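Side-chain contacts in putative GGDEF domain protein (Pseudomonas aeruginosa, PDB 7E6G), which probably condenses two molecules of GTP into the second messenger cyclic di-GMP, with release of diphosphate, as a magnesium-dependent diguanylate cyclase: residues A31-R34 against Q35-E39; Q20-H24 against P25-A29; G233-Y236 against S237-V240; L116-L119 against R120-E124; R75-K78 against V79-S83. All coordinates share one frame; numbering follows the deposited sequence.

Contact 1: residues A31-R34 against Q35-E39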
loop_
_atom_site.group_PDB
_atom_site.type_symbol
_atom_site.label_atom_id
_atom_site.label_comp_id
_atom_site.label_asym_id
_atom_site.label_seq_id
_atom_site.Cartn_x
_atom_site.Cartn_y
_atom_site.Cartn_z
ATOM N N ALA A 31 33.034 13.533 -61.971
ATOM C CA ALA A 31 31.820 12.719 -62.065
ATOM C C ALA A 31 31.900 11.514 -61.131
ATOM O O ALA A 31 30.948 11.210 -60.385
ATOM C CB ALA A 31 31.592 12.268 -63.514
ATOM N N ARG A 32 33.049 10.827 -61.147
ATOM C CA ARG A 32 33.224 9.661 -60.291
ATOM C C ARG A 32 33.143 10.046 -58.825
ATOM O O ARG A 32 32.495 9.360 -58.029
ATOM C CB ARG A 32 34.551 8.976 -60.600
ATOM C CG ARG A 32 34.536 8.299 -61.934
ATOM C CD ARG A 32 35.885 7.756 -62.301
ATOM N NE ARG A 32 36.298 6.712 -61.382
ATOM C CZ ARG A 32 37.304 5.885 -61.616
ATOM N NH1 ARG A 32 37.996 5.988 -62.747
ATOM N NH2 ARG A 32 37.615 4.964 -60.714
ATOM N N LEU A 33 33.744 11.170 -58.457
ATOM C CA LEU A 33 33.765 11.516 -57.046
ATOM C C LEU A 33 32.410 12.036 -56.575
ATOM O O LEU A 33 31.995 11.749 -55.447
ATOM C CB LEU A 33 34.886 12.503 -56.755
ATOM C CG LEU A 33 35.003 12.821 -55.271
ATOM C CD1 LEU A 33 35.962 11.875 -54.594
ATOM C CD2 LEU A 33 35.523 14.200 -55.188
ATOM N N ARG A 34 31.690 12.779 -57.418
ATOM C CA ARG A 34 30.333 13.173 -57.043
ATOM C C ARG A 34 29.455 11.945 -56.814
ATOM O O ARG A 34 28.693 11.870 -55.834
ATOM C CB ARG A 34 29.730 14.066 -58.124
ATOM C CG ARG A 34 28.315 14.512 -57.807
ATOM C CD ARG A 34 27.325 13.937 -58.794
ATOM N NE ARG A 34 26.377 14.955 -59.237
ATOM C CZ ARG A 34 26.072 15.198 -60.507
ATOM N NH1 ARG A 34 26.619 14.490 -61.488
ATOM N NH2 ARG A 34 25.205 16.153 -60.794
ATOM N N GLN A 35 29.566 10.964 -57.704
ATOM C CA GLN A 35 28.875 9.698 -57.501
ATOM C C GLN A 35 29.262 9.051 -56.159
ATOM O O GLN A 35 28.394 8.598 -55.388
ATOM C CB GLN A 35 29.202 8.799 -58.674
ATOM C CG GLN A 35 28.195 7.748 -58.996
ATOM C CD GLN A 35 28.862 6.695 -59.871
ATOM O OE1 GLN A 35 28.189 5.978 -60.619
ATOM N NE2 GLN A 35 30.204 6.713 -59.874
ATOM N N GLN A 36 30.567 9.013 -55.855
ATOM C CA GLN A 36 31.011 8.386 -54.612
ATOM C C GLN A 36 30.426 9.100 -53.403
ATOM O O GLN A 36 30.056 8.465 -52.405
ATOM C CB GLN A 36 32.534 8.381 -54.546
ATOM C CG GLN A 36 33.096 7.982 -53.183
ATOM C CD GLN A 36 34.569 7.654 -53.243
ATOM O OE1 GLN A 36 34.960 6.677 -53.872
ATOM N NE2 GLN A 36 35.399 8.488 -52.626
ATOM N N SER A 37 30.325 10.423 -53.480
ATOM C CA SER A 37 29.783 11.172 -52.358
ATOM C C SER A 37 28.309 10.864 -52.169
ATOM O O SER A 37 27.830 10.775 -51.034
ATOM C CB SER A 37 30.000 12.661 -52.577
ATOM O OG SER A 37 31.365 12.917 -52.834
ATOM N N LEU A 38 27.573 10.706 -53.272
ATOM C CA LEU A 38 26.170 10.311 -53.151
ATOM C C LEU A 38 26.045 8.972 -52.426
ATOM O O LEU A 38 25.160 8.790 -51.572
ATOM C CB LEU A 38 25.528 10.234 -54.537
ATOM C CG LEU A 38 25.329 11.494 -55.393
ATOM C CD1 LEU A 38 24.421 11.156 -56.563
ATOM C CD2 LEU A 38 24.765 12.687 -54.608
ATOM N N GLU A 39 26.930 8.023 -52.751
ATOM C CA GLU A 39 26.893 6.732 -52.067
ATOM C C GLU A 39 27.199 6.879 -50.583
ATOM O O GLU A 39 26.518 6.281 -49.739
ATOM C CB GLU A 39 27.871 5.756 -52.704
ATOM C CG GLU A 39 27.292 4.986 -53.859
ATOM C CD GLU A 39 28.361 4.574 -54.858
ATOM O OE1 GLU A 39 29.507 4.306 -54.412
ATOM O OE2 GLU A 39 28.055 4.533 -56.078
#
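Arg34, Gln35 and Leu33 carry most of this contact, which joins successive turns of one continuous helix. Arg34 leaves the helix with CG anti to the backbone N, and its chain bends at chi2 (-115°) and again at chi3. The guanidinium is thereby carried off to helix 3-17, where NE pairs with Asp9 and NH2 with Asp13. A long, flexible cation suits this place because its side chain packs on Ile12 and Leu16 while its end reaches two acids. Across the contact Arg34 O accepts from Leu38 N at 3.0 Å, with Leu38 CG also close. Gln35 keeps close to the backbone: its CB is 3.4 Å from Arg32 O, and its N donates to Ala31 O over 3.0 Å. Its uncharged amide suits the exposed side of the helix.

Leu33 serves twice. Its CD1 touches Gln36 NE2 at 4.0 Å, a loose meeting of methyl and amide, and its carbonyl O receives two bonds from Ser37. Ser37 N lies 2.9 Å from Leu33 O and Ser37 OG likewise, the two donors arriving from opposite faces of the carbonyl plane. The small serine can thus satisfy its hydroxyl within its own helix at a buried position. Gln36 NE2 bonds to Asp9 of the second subunit. Salt bridges to helix 3-17 of the same chain and a leucine, Leu33, packed on its counterpart in the second subunit are consistent with a helical hairpin pairing into a four-helix bundle.

Contact 2: residues Q20-H24 against P25-A29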
loop_
_atom_site.group_PDB
_atom_site.type_symbol
_atom_site.label_atom_id
_atom_site.label_comp_id
_atom_site.label_asym_id
_atom_site.label_seq_id
_atom_site.Cartn_x
_atom_site.Cartn_y
_atom_site.Cartn_z
ATOM N N GLN A 20 32.321 22.815 -72.456
ATOM C CA GLN A 20 33.715 23.242 -72.513
ATOM C C GLN A 20 34.636 22.359 -71.675
ATOM O O GLN A 20 35.848 22.350 -71.919
ATOM C CB GLN A 20 33.834 24.693 -72.072
ATOM C CG GLN A 20 34.058 24.872 -70.599
ATOM C CD GLN A 20 33.934 26.314 -70.178
ATOM O OE1 GLN A 20 32.892 26.732 -69.662
ATOM N NE2 GLN A 20 35.000 27.091 -70.396
ATOM N N PHE A 21 34.072 21.631 -70.694
ATOM C CA PHE A 21 34.809 20.752 -69.831
ATOM C C PHE A 21 34.905 19.347 -70.199
ATOM O O PHE A 21 35.729 18.699 -69.739
ATOM C CB PHE A 21 34.344 20.839 -68.434
ATOM C CG PHE A 21 34.379 22.172 -67.886
ATOM C CD1 PHE A 21 35.504 22.899 -67.891
ATOM C CD2 PHE A 21 33.284 22.688 -67.341
ATOM C CE1 PHE A 21 35.518 24.136 -67.403
ATOM C CE2 PHE A 21 33.288 23.940 -66.833
ATOM C CZ PHE A 21 34.415 24.636 -66.844
ATOM N N HIS A 22 34.106 18.926 -71.105
ATOM C CA HIS A 22 34.084 17.590 -71.539
ATOM C C HIS A 22 35.383 17.333 -72.174
ATOM O O HIS A 22 35.770 18.016 -72.985
ATOM C CB HIS A 22 32.890 17.454 -72.439
ATOM C CG HIS A 22 31.560 17.709 -71.762
ATOM N ND1 HIS A 22 30.343 17.546 -72.373
ATOM C CD2 HIS A 22 31.262 18.123 -70.528
ATOM C CE1 HIS A 22 29.374 17.859 -71.562
ATOM N NE2 HIS A 22 29.909 18.176 -70.424
ATOM N N GLY A 23 36.067 16.308 -71.796
ATOM C CA GLY A 23 37.399 16.026 -72.264
ATOM C C GLY A 23 38.566 16.415 -71.397
ATOM O O GLY A 23 39.574 15.865 -71.498
ATOM N N HIS A 24 38.374 17.266 -70.426
ATOM C CA HIS A 24 39.382 17.706 -69.516
ATOM C C HIS A 24 39.807 16.637 -68.645
ATOM O O HIS A 24 39.113 15.808 -68.312
ATOM C CB HIS A 24 38.772 18.749 -68.717
ATOM C CG HIS A 24 39.708 19.563 -67.923
ATOM N ND1 HIS A 24 40.450 19.084 -66.911
ATOM C CD2 HIS A 24 39.926 20.867 -67.928
ATOM C CE1 HIS A 24 41.162 20.029 -66.396
ATOM N NE2 HIS A 24 40.860 21.125 -66.999
ATOM N N PRO A 25 40.990 16.655 -68.214
ATOM C CA PRO A 25 41.431 15.510 -67.393
ATOM C C PRO A 25 40.733 15.394 -66.047
ATOM O O PRO A 25 40.777 14.310 -65.446
ATOM C CB PRO A 25 42.935 15.767 -67.212
ATOM C CG PRO A 25 43.306 16.625 -68.356
ATOM C CD PRO A 25 42.120 17.492 -68.647
ATOM N N LEU A 26 40.035 16.393 -65.624
ATOM C CA LEU A 26 39.348 16.361 -64.401
ATOM C C LEU A 26 37.915 16.187 -64.429
ATOM O O LEU A 26 37.378 16.185 -63.463
ATOM C CB LEU A 26 39.651 17.582 -63.611
ATOM C CG LEU A 26 40.981 18.073 -63.191
ATOM C CD1 LEU A 26 40.861 19.164 -62.254
ATOM C CD2 LEU A 26 41.863 17.068 -62.700
ATOM N N HIS A 27 37.300 16.084 -65.558
ATOM C CA HIS A 27 35.906 15.893 -65.682
ATOM C C HIS A 27 35.339 14.610 -65.241
ATOM O O HIS A 27 34.563 14.522 -64.453
ATOM C CB HIS A 27 35.595 16.073 -67.099
ATOM C CG HIS A 27 34.157 16.057 -67.396
ATOM N ND1 HIS A 27 33.527 14.966 -67.872
ATOM C CD2 HIS A 27 33.220 16.986 -67.254
ATOM C CE1 HIS A 27 32.260 15.200 -67.955
ATOM N NE2 HIS A 27 32.049 16.428 -67.621
ATOM N N GLN A 28 35.940 13.596 -65.685
ATOM C CA GLN A 28 35.612 12.258 -65.413
ATOM C C GLN A 28 35.879 11.935 -63.981
ATOM O O GLN A 28 35.326 11.154 -63.501
ATOM C CB GLN A 28 36.265 11.374 -66.443
ATOM C CG GLN A 28 35.617 10.083 -66.800
ATOM C CD GLN A 28 36.507 8.896 -66.457
ATOM O OE1 GLN A 28 36.377 7.840 -67.003
ATOM N NE2 GLN A 28 37.444 9.099 -65.594
ATOM N N ALA A 29 36.866 12.487 -63.386
ATOM C CA ALA A 29 37.178 12.410 -62.029
ATOM C C ALA A 29 36.161 13.015 -61.162
ATOM O O ALA A 29 35.877 12.493 -60.252
ATOM C CB ALA A 29 38.459 13.074 -61.882
HETATM O O HOH W 1 35.321 13.708 -69.925
HETATM O O HOH W 2 37.834 13.305 -68.294
#
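His24 O is gripped by two donors: water 2 at 2.8 Å, which also accepts from Gln28 N, and His27 N through a weak bond of 3.3 Å. The imidazole of the same residue accepts as well. His24 ND1 accepts from Leu26 N over 3.0 Å, with the donor near the ring plane, so this nitrogen probably carries no proton. A first torsion of -166° swings the ring beside its own carbonyl carbon, over toward that amide, where it caps the turn leading into helix 27-102. Pro25 fits this lead-in, since it has no N-H to satisfy.

Before it, Phe21 to His24 form a type II beta turn within the connection between helices 3-17 and 27-102, which fold back as a helical hairpin; Gly23 suits its positive phi. Across the hairpin bend, the His22 and His27 rings meet obliquely, planes at 55°, with His22 CD2 3.5 Å from His27 NE2. Both NE2 atoms bond to Leu16 O, and water 1 links His27 ND1 to Gly23 N.

Contact 3: residues G233-Y236 against S237-V240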
loop_
_atom_site.group_PDB
_atom_site.type_symbol
_atom_site.label_atom_id
_atom_site.label_comp_id
_atom_site.label_asym_id
_atom_site.label_seq_id
_atom_site.Cartn_x
_atom_site.Cartn_y
_atom_site.Cartn_z
ATOM N N GLY A 233 -7.351 -4.178 50.377
ATOM C CA GLY A 233 -7.516 -5.518 50.895
ATOM C C GLY A 233 -8.952 -5.958 50.928
ATOM O O GLY A 233 -9.318 -6.831 51.724
ATOM N N GLU A 234 -9.776 -5.375 50.076
ATOM C CA GLU A 234 -11.214 -5.553 50.080
ATOM C C GLU A 234 -11.667 -5.563 48.632
ATOM O O GLU A 234 -11.108 -4.844 47.795
ATOM C CB GLU A 234 -11.851 -4.432 50.880
ATOM C CG GLU A 234 -13.308 -4.186 50.675
ATOM C CD GLU A 234 -13.753 -2.960 51.468
ATOM O OE1 GLU A 234 -14.318 -3.159 52.579
ATOM O OE2 GLU A 234 -13.527 -1.813 50.992
ATOM N N THR A 235 -12.634 -6.416 48.326
ATOM C CA THR A 235 -13.117 -6.520 46.961
ATOM C C THR A 235 -13.997 -5.322 46.616
ATOM O O THR A 235 -14.578 -4.682 47.500
ATOM C CB THR A 235 -13.882 -7.823 46.780
ATOM O OG1 THR A 235 -13.820 -8.197 45.401
ATOM C CG2 THR A 235 -15.337 -7.667 47.220
ATOM N N TYR A 236 -14.077 -4.999 45.317
ATOM C CA TYR A 236 -14.895 -3.860 44.889
ATOM C C TYR A 236 -16.366 -4.044 45.256
ATOM O O TYR A 236 -17.090 -3.057 45.439
ATOM C CB TYR A 236 -14.751 -3.621 43.376
ATOM C CG TYR A 236 -15.309 -4.724 42.481
ATOM C CD1 TYR A 236 -16.665 -4.792 42.173
ATOM C CD2 TYR A 236 -14.468 -5.691 41.934
ATOM C CE1 TYR A 236 -17.158 -5.804 41.358
ATOM C CE2 TYR A 236 -14.957 -6.698 41.124
ATOM C CZ TYR A 236 -16.295 -6.753 40.845
ATOM O OH TYR A 236 -16.780 -7.753 40.041
ATOM N N SER A 237 -16.823 -5.292 45.384
ATOM C CA SER A 237 -18.211 -5.531 45.764
ATOM C C SER A 237 -18.472 -5.129 47.211
ATOM O O SER A 237 -19.560 -4.645 47.540
ATOM C CB SER A 237 -18.572 -6.999 45.539
ATOM O OG SER A 237 -19.960 -7.228 45.700
ATOM N N GLN A 238 -17.487 -5.315 48.090
ATOM C CA GLN A 238 -17.682 -4.938 49.486
ATOM C C GLN A 238 -17.646 -3.424 49.645
ATOM O O GLN A 238 -18.395 -2.857 50.455
ATOM C CB GLN A 238 -16.634 -5.619 50.353
ATOM C CG GLN A 238 -16.820 -7.121 50.423
ATOM C CD GLN A 238 -15.556 -7.857 50.835
ATOM O OE1 GLN A 238 -14.449 -7.513 50.406
ATOM N NE2 GLN A 238 -15.715 -8.875 51.676
ATOM N N THR A 239 -16.810 -2.755 48.845
ATOM C CA THR A 239 -16.896 -1.303 48.716
ATOM C C THR A 239 -18.295 -0.864 48.299
ATOM O O THR A 239 -18.892 0.022 48.929
ATOM C CB THR A 239 -15.881 -0.796 47.700
ATOM O OG1 THR A 239 -14.646 -1.496 47.863
ATOM C CG2 THR A 239 -15.663 0.692 47.888
ATOM N N VAL A 240 -18.811 -1.433 47.201
ATOM C CA VAL A 240 -20.157 -1.076 46.764
ATOM C C VAL A 240 -21.156 -1.301 47.894
ATOM O O VAL A 240 -21.997 -0.439 48.173
ATOM C CB VAL A 240 -20.546 -1.851 45.493
ATOM C CG1 VAL A 240 -22.036 -1.726 45.235
ATOM C CG2 VAL A 240 -19.749 -1.337 44.293
#
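Hydrogen bonds between Thr235 and Gln238 join the loop to the first turn of the helix. Thr235 N donates to Gln238 OE1 over 3.0 Å, in the carbonyl plane of the amide; glutamine is long enough to fold back to this N-H. The backbone answers with a weak bond from Gln238 N to Thr235 O and a straighter one, at 168°, from Thr239 N to the same oxygen. One residue on, Val240 N donates to Tyr236 O at 3.0 Å.

Thr235 is the N-cap of helix 236-252, and the Gln238 side chain supplies one half of a capping box. The other half is missing: with chi1 at -154° the OG1 of Thr235 is anti to its own N, and its methyl CG2 faces Gln238 N instead.

Packing supplements these bonds. Thr235 CG2 lies 3.6 Å from Gln238 CG and 3.7 Å from Ser237 CB, while Glu234 CG rests 3.6 Å from Gln238 CB. Beyond the contact come ionic and polar links: Glu234 OE1 pairs with Arg242, and Thr239 OG1 bonds to His230. The Tyr236 ring packs on Leu116 and Asn123 of helix 112-128.

Contact 4: residues L116-L119 against R120-E124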
loop_
_atom_site.group_PDB
_atom_site.type_symbol
_atom_site.label_atom_id
_atom_site.label_comp_id
_atom_site.label_asym_id
_atom_site.label_seq_id
_atom_site.Cartn_x
_atom_site.Cartn_y
_atom_site.Cartn_z
ATOM N N LEU A 116 -18.682 -1.824 36.732
ATOM C CA LEU A 116 -18.156 -2.963 37.289
ATOM C C LEU A 116 -16.836 -3.291 36.740
ATOM O O LEU A 116 -16.132 -3.928 37.336
ATOM C CB LEU A 116 -19.064 -4.063 37.061
ATOM C CG LEU A 116 -20.236 -3.991 37.900
ATOM C CD1 LEU A 116 -21.163 -5.074 37.727
ATOM C CD2 LEU A 116 -19.894 -3.926 39.291
ATOM N N GLU A 117 -16.631 -3.086 35.504
ATOM C CA GLU A 117 -15.443 -3.311 34.859
ATOM C C GLU A 117 -14.457 -2.396 35.248
ATOM O O GLU A 117 -13.433 -2.752 35.347
ATOM C CB GLU A 117 -15.737 -3.390 33.437
ATOM C CG GLU A 117 -14.731 -3.017 32.439
ATOM C CD GLU A 117 -15.380 -2.971 31.112
ATOM O OE1 GLU A 117 -16.288 -3.785 30.843
ATOM O OE2 GLU A 117 -14.981 -2.137 30.315
ATOM N N ARG A 118 -14.773 -1.170 35.426
ATOM C CA ARG A 118 -13.898 -0.201 35.898
ATOM C C ARG A 118 -13.665 -0.334 37.345
ATOM O O ARG A 118 -12.678 -0.080 37.804
ATOM C CB ARG A 118 -14.297 1.117 35.404
ATOM C CG ARG A 118 -13.545 2.280 35.967
ATOM C CD ARG A 118 -12.165 2.553 35.451
ATOM N NE ARG A 118 -11.695 3.846 35.871
ATOM C CZ ARG A 118 -11.790 4.907 35.121
ATOM N NH1 ARG A 118 -12.338 4.814 33.958
ATOM N NH2 ARG A 118 -11.365 6.057 35.496
ATOM N N LEU A 119 -14.609 -0.769 38.078
ATOM C CA LEU A 119 -14.404 -0.981 39.507
ATOM C C LEU A 119 -13.381 -2.080 39.756
ATOM O O LEU A 119 -12.535 -1.961 40.656
ATOM C CB LEU A 119 -15.728 -1.307 40.194
ATOM C CG LEU A 119 -16.499 -0.119 40.788
ATOM C CD1 LEU A 119 -17.985 -0.453 40.837
ATOM C CD2 LEU A 119 -15.979 0.305 42.169
ATOM N N ARG A 120 -13.433 -3.151 38.961
ATOM C CA ARG A 120 -12.403 -4.184 39.037
ATOM C C ARG A 120 -11.016 -3.598 38.771
ATOM O O ARG A 120 -10.071 -3.816 39.549
ATOM C CB ARG A 120 -12.728 -5.310 38.053
ATOM C CG ARG A 120 -11.689 -6.409 37.974
ATOM C CD ARG A 120 -12.335 -7.760 37.628
ATOM N NE ARG A 120 -12.335 -8.705 38.755
ATOM C CZ ARG A 120 -13.305 -9.585 39.008
ATOM N NH1 ARG A 120 -14.371 -9.645 38.218
ATOM N NH2 ARG A 120 -13.214 -10.403 40.056
ATOM N N GLU A 121 -10.869 -2.825 37.690
ATOM C CA GLU A 121 -9.512 -2.363 37.391
ATOM C C GLU A 121 -9.041 -1.293 38.380
ATOM O O GLU A 121 -7.835 -1.176 38.634
ATOM C CB GLU A 121 -9.381 -1.889 35.939
ATOM C CG GLU A 121 -10.257 -0.755 35.510
ATOM C CD GLU A 121 -10.258 -0.582 33.992
ATOM O OE1 GLU A 121 -10.213 0.579 33.508
ATOM O OE2 GLU A 121 -10.293 -1.618 33.282
ATOM N N GLU A 122 -9.954 -0.558 39.010
ATOM C CA GLU A 122 -9.504 0.373 40.039
ATOM C C GLU A 122 -9.182 -0.323 41.364
ATOM O O GLU A 122 -8.294 0.138 42.088
ATOM C CB GLU A 122 -10.541 1.476 40.249
ATOM C CG GLU A 122 -10.601 2.495 39.108
ATOM C CD GLU A 122 -9.290 3.221 38.900
ATOM O OE1 GLU A 122 -8.595 3.462 39.908
ATOM O OE2 GLU A 122 -8.968 3.562 37.737
ATOM N N ASN A 123 -9.737 -1.435 41.659
ATOM C CA ASN A 123 -9.351 -2.143 42.786
ATOM C C ASN A 123 -8.044 -2.636 42.583
ATOM O O ASN A 123 -7.407 -2.720 43.509
ATOM C CB ASN A 123 -10.130 -3.357 43.022
ATOM C CG ASN A 123 -10.913 -3.294 44.213
ATOM O OD1 ASN A 123 -11.452 -2.418 44.424
ATOM N ND2 ASN A 123 -10.982 -4.242 44.932
ATOM N N GLU A 124 -7.690 -3.138 41.415
ATOM C CA GLU A 124 -6.328 -3.588 41.136
ATOM C C GLU A 124 -5.324 -2.432 41.218
ATOM O O GLU A 124 -4.255 -2.571 41.833
ATOM C CB GLU A 124 -6.277 -4.297 39.778
ATOM C CG GLU A 124 -6.791 -5.753 39.836
ATOM C CD GLU A 124 -7.280 -6.288 38.487
ATOM O OE1 GLU A 124 -8.010 -7.313 38.471
ATOM O OE2 GLU A 124 -6.927 -5.694 37.442
HETATM O O HOH W 3 -15.599 -7.155 36.806
#
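An i to i+4 salt bridge between Arg118 and Glu122 marks this contact, on helix 112-128 of the GGDEF domain. The two side chains run side by side and point the same way. Arg118 NE stands 3.3 Å from Glu122 OE2, but the bond is weak: its N-H...O angle is 135°, and the guanidinium and carboxylate planes are well turned from each other. Bends at chi2 in both chains, 77° in Arg118 and -60° in Glu122, bring the groups together, and Glu122 CG ends at the edge of the guanidinium, in its plane. Methylenes of this length suit the spot, for both side chains also pack on Leu187 of strand 183-188.

Glu121 reaches Arg118 differently. Its OE1 lies 3.4 Å from Arg118 CD. It is 4.3 Å from Arg118 NE and well out of the guanidinium plane, so no N-H points at it, and what links it to the guanidinium is charge alone. On another side of the helix, water 3 spans from Arg120 NH1 to Leu116 O, the latter through a weak bond. Leu119, apolar and buried, turns to Leu185 and Val240, whereas Asn123 bonds through OD1 to Tyr133.

The two acids probably balance the arginine's charge, and the arginine in turn probably steadies the carboxylate of the buried Glu122 in its ionised form. With one weak bond, to Glu122, and mere proximity to Glu121, the attraction is chiefly electrostatic rather than a fixed bidentate grip.

Contact 5: residues R75-K78 against V79-S83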
loop_
_atom_site.group_PDB
_atom_site.type_symbol
_atom_site.label_atom_id
_atom_site.label_comp_id
_atom_site.label_asym_id
_atom_site.label_seq_id
_atom_site.Cartn_x
_atom_site.Cartn_y
_atom_site.Cartn_z
ATOM N N ARG A 75 -3.268 -0.983 -8.760
ATOM C CA ARG A 75 -3.672 -2.144 -8.097
ATOM C C ARG A 75 -3.428 -2.036 -6.672
ATOM O O ARG A 75 -4.222 -2.337 -6.002
ATOM C CB ARG A 75 -2.955 -3.284 -8.704
ATOM C CG ARG A 75 -3.281 -4.648 -8.301
ATOM C CD ARG A 75 -4.704 -4.825 -7.939
ATOM N NE ARG A 75 -5.597 -4.912 -9.065
ATOM C CZ ARG A 75 -5.733 -5.922 -9.872
ATOM N NH1 ARG A 75 -5.121 -7.027 -9.726
ATOM N NH2 ARG A 75 -6.504 -5.755 -10.847
ATOM N N LEU A 76 -2.328 -1.556 -6.238
ATOM C CA LEU A 76 -2.032 -1.311 -4.932
ATOM C C LEU A 76 -2.910 -0.288 -4.376
ATOM O O LEU A 76 -3.350 -0.414 -3.371
ATOM C CB LEU A 76 -0.627 -0.899 -4.802
ATOM C CG LEU A 76 -0.151 -0.430 -3.459
ATOM C CD1 LEU A 76 -0.450 -1.314 -2.361
ATOM C CD2 LEU A 76 1.225 -0.035 -3.264
ATOM N N GLU A 77 -3.141 0.782 -5.041
ATOM C CA GLU A 77 -4.031 1.789 -4.473
ATOM C C GLU A 77 -5.468 1.259 -4.361
ATOM O O GLU A 77 -6.150 1.514 -3.363
ATOM C CB GLU A 77 -3.938 3.070 -5.291
ATOM C CG GLU A 77 -4.806 4.162 -4.771
ATOM C CD GLU A 77 -5.912 4.495 -5.746
ATOM O OE1 GLU A 77 -7.102 4.339 -5.361
ATOM O OE2 GLU A 77 -5.583 4.904 -6.895
ATOM N N LYS A 78 -5.911 0.442 -5.323
ATOM C CA LYS A 78 -7.259 -0.119 -5.270
ATOM C C LYS A 78 -7.397 -1.138 -4.151
ATOM O O LYS A 78 -8.409 -1.154 -3.433
ATOM C CB LYS A 78 -7.621 -0.779 -6.592
ATOM C CG LYS A 78 -9.020 -1.334 -6.582
ATOM C CD LYS A 78 -9.355 -2.055 -7.864
ATOM C CE LYS A 78 -10.859 -2.001 -8.117
ATOM N NZ LYS A 78 -11.229 -2.486 -9.486
ATOM N N VAL A 79 -6.417 -2.042 -4.022
ATOM C CA VAL A 79 -6.465 -3.033 -2.947
ATOM C C VAL A 79 -6.563 -2.328 -1.610
ATOM O O VAL A 79 -7.371 -2.698 -0.751
ATOM C CB VAL A 79 -5.241 -3.966 -2.998
ATOM C CG1 VAL A 79 -5.099 -4.711 -1.700
ATOM C CG2 VAL A 79 -5.361 -4.943 -4.147
ATOM N N ALA A 80 -5.767 -1.276 -1.433
ATOM C CA ALA A 80 -5.773 -0.560 -0.168
ATOM C C ALA A 80 -7.097 0.162 0.049
ATOM O O ALA A 80 -7.610 0.195 1.172
ATOM C CB ALA A 80 -4.592 0.412 -0.121
ATOM N N ARG A 81 -7.709 0.690 -0.932
ATOM C CA ARG A 81 -8.909 1.268 -0.749
ATOM C C ARG A 81 -9.988 0.375 -0.437
ATOM O O ARG A 81 -10.691 0.626 0.344
ATOM C CB ARG A 81 -9.199 1.928 -1.999
ATOM C CG ARG A 81 -10.442 2.631 -1.955
ATOM C CD ARG A 81 -10.682 3.392 -3.129
ATOM N NE ARG A 81 -11.290 2.618 -4.086
ATOM C CZ ARG A 81 -10.745 2.413 -5.256
ATOM N NH1 ARG A 81 -9.621 2.945 -5.574
ATOM N NH2 ARG A 81 -11.307 1.663 -6.120
ATOM N N ILE A 82 -10.137 -0.682 -1.115
ATOM C CA ILE A 82 -11.172 -1.656 -0.807
ATOM C C ILE A 82 -10.993 -2.178 0.606
ATOM O O ILE A 82 -11.944 -2.233 1.397
ATOM C CB ILE A 82 -11.151 -2.787 -1.843
ATOM C CG1 ILE A 82 -11.561 -2.212 -3.196
ATOM C CG2 ILE A 82 -12.054 -3.921 -1.410
ATOM C CD1 ILE A 82 -11.518 -3.186 -4.324
ATOM N N SER A 83 -9.761 -2.564 0.950
ATOM C CA SER A 83 -9.501 -3.032 2.300
ATOM C C SER A 83 -9.881 -1.976 3.333
ATOM O O SER A 83 -10.483 -2.300 4.362
ATOM C CB SER A 83 -8.036 -3.431 2.430
ATOM O OG SER A 83 -7.845 -4.257 3.564
#
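A bend at chi2 of Glu77 (-114°) and another at chi3 of Arg81 (87°) fold two long side chains toward each other along one face of helix 27-102, making an i to i+4 salt bridge. Glu77 OE1 lies 2.9 Å from Arg81 NH1, at the guanidinium edge and near its plane, although the hydrogen bond within the pair is weak at 121°. Glutamate before arginine suits this spacing, since each chain can bridge one helical turn.

The guanidinium also lies across Lys78, with Lys78 CA over one of its faces and Arg81 NH2 3.8 Å from Lys78 CG. The lysine itself is extended, and its methylenes run beside Ile82, whose CD1 is 3.8 Å from Lys78 CG. Its ammonium is thereby carried outward to acidic side chains of another protein's chain. Arg81 NH2 and Arg75 NH1 form salt bridges to acidic side chains of that chain too, which is consistent with these basic residues helping to hold it. Leu76 instead packs on Leu76 of the second subunit, consistent with pairing of the long helices.

Ala80, buried, adds little bulk to the helix surface, its methyl CB sitting 3.6 Å from Leu76 O. The branched Val79 covers the backbone of the preceding turn, with CG2 3.4 Å from Arg75 O and 3.9 Å from Arg75 CD.

Overall arrangement
Along the chain the order is contact 2, contact 1, contact 5, contact 4, contact 3. The first three use helix 27-102: contact 2 lies at its start and contact 1, whose centre is 15 Å away, follows directly, while contact 5 sits about 66 Å from contact 1, centre to centre. Contacts 4 and 3 belong to the GGDEF domain; their centres are 10 Å apart, and helices 112-128 and 236-252 meet there through Asn123 and Tyr236. About 129 Å separates the centres of contacts 2 and 3. The molecule thus has a helical hairpin and the GGDEF domain at opposite ends of one long helix, and every contact also touches the second subunit.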